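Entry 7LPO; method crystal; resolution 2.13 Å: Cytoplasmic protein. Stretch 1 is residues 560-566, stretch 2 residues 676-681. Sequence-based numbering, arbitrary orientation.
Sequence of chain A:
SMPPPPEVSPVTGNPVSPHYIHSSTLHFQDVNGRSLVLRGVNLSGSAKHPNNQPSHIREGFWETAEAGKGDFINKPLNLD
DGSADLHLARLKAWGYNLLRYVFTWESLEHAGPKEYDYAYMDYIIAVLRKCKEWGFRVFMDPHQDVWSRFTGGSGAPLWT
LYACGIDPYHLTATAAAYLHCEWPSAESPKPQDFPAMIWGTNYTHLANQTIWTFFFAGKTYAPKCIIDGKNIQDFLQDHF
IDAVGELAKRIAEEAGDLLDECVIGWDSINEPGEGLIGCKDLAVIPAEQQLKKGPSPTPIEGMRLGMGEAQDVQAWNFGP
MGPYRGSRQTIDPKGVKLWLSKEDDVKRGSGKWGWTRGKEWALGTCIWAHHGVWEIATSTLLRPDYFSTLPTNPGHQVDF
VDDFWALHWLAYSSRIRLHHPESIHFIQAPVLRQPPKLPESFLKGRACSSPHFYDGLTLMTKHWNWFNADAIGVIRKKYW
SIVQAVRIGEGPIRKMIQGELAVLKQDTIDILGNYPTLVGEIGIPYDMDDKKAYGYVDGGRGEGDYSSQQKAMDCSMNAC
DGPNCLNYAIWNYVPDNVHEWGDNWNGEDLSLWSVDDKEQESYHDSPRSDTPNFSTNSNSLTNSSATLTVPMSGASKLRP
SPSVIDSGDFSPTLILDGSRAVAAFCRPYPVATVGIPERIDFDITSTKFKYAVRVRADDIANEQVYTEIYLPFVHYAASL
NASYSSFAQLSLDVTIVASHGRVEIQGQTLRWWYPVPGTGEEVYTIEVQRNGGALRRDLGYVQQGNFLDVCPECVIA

Stretch 1, residues 560-566: CDGPNCL
Stretch 2 (676-681) IPERID

The contact is a single antiparallel bridge between a glycine in a compact loop and the edge of a strand, flanked by a small apolar cluster around one cysteine and by an arginine that lies over the glycine. Residues 676-681 form a strand that continues later in the chain, whereas residues 560-566 adopt no regular helix or strand, and together the two segments bury 367 Å².

The register is set by Gly562 and Ile680, whose CA atoms lie 4.9 Å apart; Pro563 follows opposite Arg679, with a CA-CA distance of 4.6 Å. Gly562 and Ile680 form a hydrogen-bonded pair. Ile680 N donates to Gly562 O at 3.0 Å with an N-H...O angle of 161°, while the return bond from Gly562 N to Ile680 O, although short at 2.8 Å, is bent to 129° and therefore weak. Gly562 O also receives a CA-H...O contact from Arg679 CA at 3.3 Å, with an angle of 150° at the hydrogen, so this carbonyl meets two successive residues of the strand.

The pairing is confined to one bridge, and beyond it the loop turns. Asp561 has phi/psi -97/-133°, Gly562 takes 55/-141°, and Pro563 (-79/-7°, C-gamma endo) and Asn564 (-75/-46°) curl the chain back, leading to Cys565 at 50/54° and Leu566 at -91/153°. Asp561 O accepts from Asn564 N at 2.9 Å and weakly from Cys565 N at 3.3 Å, and Leu566 N donates to Cys560 O at 2.9 Å, closing the loop. The positive phi of Gly562 favours glycine, and an ideal CB there would lie 2.4 Å from Pro563 CD, a clash within the loop itself.

The curled chain brings Cys565 back to the strand. The CA-to-CB bond of Cys565 points toward the strand, and with chi1 in m (-66°) Cys565 SG lies 3.7 Å from Ile680 CD1, 4.0 Å from Pro677 CB and 3.9 Å from Arg679 N. Ile680 (chi1 m, chi2 t) additionally meets Asp561, whose chi1 is m (-74°): Asp561 CG is 3.7 Å from Ile680 CG2, and Asp561 CB is 3.6 Å from Ile680 O. The Asp561 carboxylate oxygens are hydrogen-bonded elsewhere in the structure.

Arg679 leaves the strand sideways, but its extended side chain (chi1 to chi3 all t, chi4 84°) brings its end nearer the loop. Gly562 CA lies over one face of the guanidinium, and Pro563 CD approaches NH1 of Arg679 obliquely at 3.6 Å. A salt bridge to Asp681 (chi1 m, -72°) holds the guanidinium through two hydrogen bonds, Arg679 NE to Asp681 OD2 at 2.6 Å and Arg679 NH2 to Asp681 OD1 at 3.0 Å.

Beyond the bridge, one water continues the connection where direct pairing has ended, donating to Pro563 O at 2.9 Å and to Glu678 O at 2.8 Å. Glu678 itself, at phi/psi -106/-46°, directs its CA-to-CB bond away from the loop.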

# COMPACT_ATOMS: atom_id res chain seq x y z
N CYS A 560 -15.74 -3.68 2.58
CA CYS A 560 -15.85 -2.45 1.80
C CYS A 560 -17.24 -2.24 1.24
O CYS A 560 -17.49 -1.18 0.64
CB CYS A 560 -14.82 -2.45 0.67
SG CYS A 560 -13.14 -2.71 1.28
N ASP A 561 -18.14 -3.19 1.41
CA ASP A 561 -19.53 -3.08 0.99
C ASP A 561 -20.36 -2.64 2.20
O ASP A 561 -19.93 -1.72 2.90
CB ASP A 561 -19.98 -4.39 0.35
CG ASP A 561 -19.40 -4.62 -1.03
OD1 ASP A 561 -18.79 -3.69 -1.60
OD2 ASP A 561 -19.58 -5.75 -1.57
N GLY A 562 -21.50 -3.26 2.49
CA GLY A 562 -22.33 -2.83 3.59
C GLY A 562 -22.69 -1.37 3.45
O GLY A 562 -22.94 -0.87 2.35
N PRO A 563 -22.70 -0.65 4.57
CA PRO A 563 -22.92 0.80 4.51
C PRO A 563 -21.69 1.58 4.10
O PRO A 563 -21.80 2.80 3.91
CB PRO A 563 -23.34 1.15 5.94
CG PRO A 563 -22.56 0.15 6.79
CD PRO A 563 -22.57 -1.13 5.97
N ASN A 564 -20.52 0.94 4.00
CA ASN A 564 -19.29 1.67 3.71
C ASN A 564 -19.23 2.10 2.25
O ASN A 564 -18.88 3.24 1.95
CB ASN A 564 -18.07 0.82 4.09
CG ASN A 564 -18.01 0.53 5.58
OD1 ASN A 564 -18.46 1.33 6.40
ND2 ASN A 564 -17.45 -0.62 5.94
N CYS A 565 -19.55 1.18 1.33
CA CYS A 565 -19.57 1.48 -0.11
C CYS A 565 -18.29 2.17 -0.57
O CYS A 565 -18.31 3.22 -1.21
CB CYS A 565 -20.81 2.32 -0.46
SG CYS A 565 -22.40 1.46 -0.23
N LEU A 566 -17.16 1.54 -0.27
CA LEU A 566 -15.87 2.19 -0.39
C LEU A 566 -15.21 1.99 -1.76
O LEU A 566 -15.47 1.01 -2.47
CB LEU A 566 -14.91 1.67 0.69
CG LEU A 566 -15.01 2.30 2.08
CD1 LEU A 566 -14.30 1.40 3.10
CD2 LEU A 566 -14.41 3.69 2.08
N ILE A 676 -26.76 8.83 -3.96
CA ILE A 676 -25.69 8.50 -3.01
C ILE A 676 -25.77 7.01 -2.71
O ILE A 676 -26.83 6.52 -2.29
CB ILE A 676 -25.82 9.33 -1.72
CG1 ILE A 676 -25.68 10.82 -2.01
CG2 ILE A 676 -24.76 8.89 -0.70
CD1 ILE A 676 -24.36 11.21 -2.65
N PRO A 677 -24.69 6.25 -2.89
CA PRO A 677 -24.71 4.84 -2.48
C PRO A 677 -25.02 4.73 -1.00
O PRO A 677 -24.37 5.37 -0.17
CB PRO A 677 -23.30 4.33 -2.81
CG PRO A 677 -22.72 5.33 -3.77
CD PRO A 677 -23.37 6.65 -3.42
N GLU A 678 -26.01 3.92 -0.66
CA GLU A 678 -26.39 3.72 0.74
C GLU A 678 -25.96 2.37 1.28
O GLU A 678 -25.42 2.30 2.39
CB GLU A 678 -27.91 3.88 0.91
CG GLU A 678 -28.37 3.77 2.35
CD GLU A 678 -29.26 4.91 2.78
OE1 GLU A 678 -30.44 4.64 3.10
OE2 GLU A 678 -28.80 6.06 2.81
N ARG A 679 -26.18 1.28 0.54
CA ARG A 679 -25.85 -0.04 1.05
C ARG A 679 -25.61 -1.02 -0.10
O ARG A 679 -26.37 -1.03 -1.08
CB ARG A 679 -26.96 -0.59 1.96
CG ARG A 679 -26.42 -1.62 2.92
CD ARG A 679 -27.43 -2.43 3.71
NE ARG A 679 -26.73 -3.65 4.14
CZ ARG A 679 -25.96 -3.75 5.22
NH1 ARG A 679 -25.81 -2.72 6.04
NH2 ARG A 679 -25.34 -4.90 5.49
N ILE A 680 -24.59 -1.85 0.04
CA ILE A 680 -24.31 -2.92 -0.91
C ILE A 680 -24.19 -4.23 -0.15
O ILE A 680 -23.50 -4.30 0.87
CB ILE A 680 -23.01 -2.68 -1.70
CG1 ILE A 680 -23.14 -1.46 -2.61
CG2 ILE A 680 -22.68 -3.92 -2.52
CD1 ILE A 680 -21.80 -0.89 -3.00
N ASP A 681 -24.83 -5.28 -0.68
CA ASP A 681 -24.75 -6.61 -0.10
C ASP A 681 -24.60 -7.61 -1.24
O ASP A 681 -25.36 -7.57 -2.21
CB ASP A 681 -25.99 -6.95 0.73
CG ASP A 681 -26.06 -6.18 2.04
OD1 ASP A 681 -25.15 -6.34 2.89
OD2 ASP A 681 -27.03 -5.42 2.23
O HOH W 1 -24.23 4.40 3.80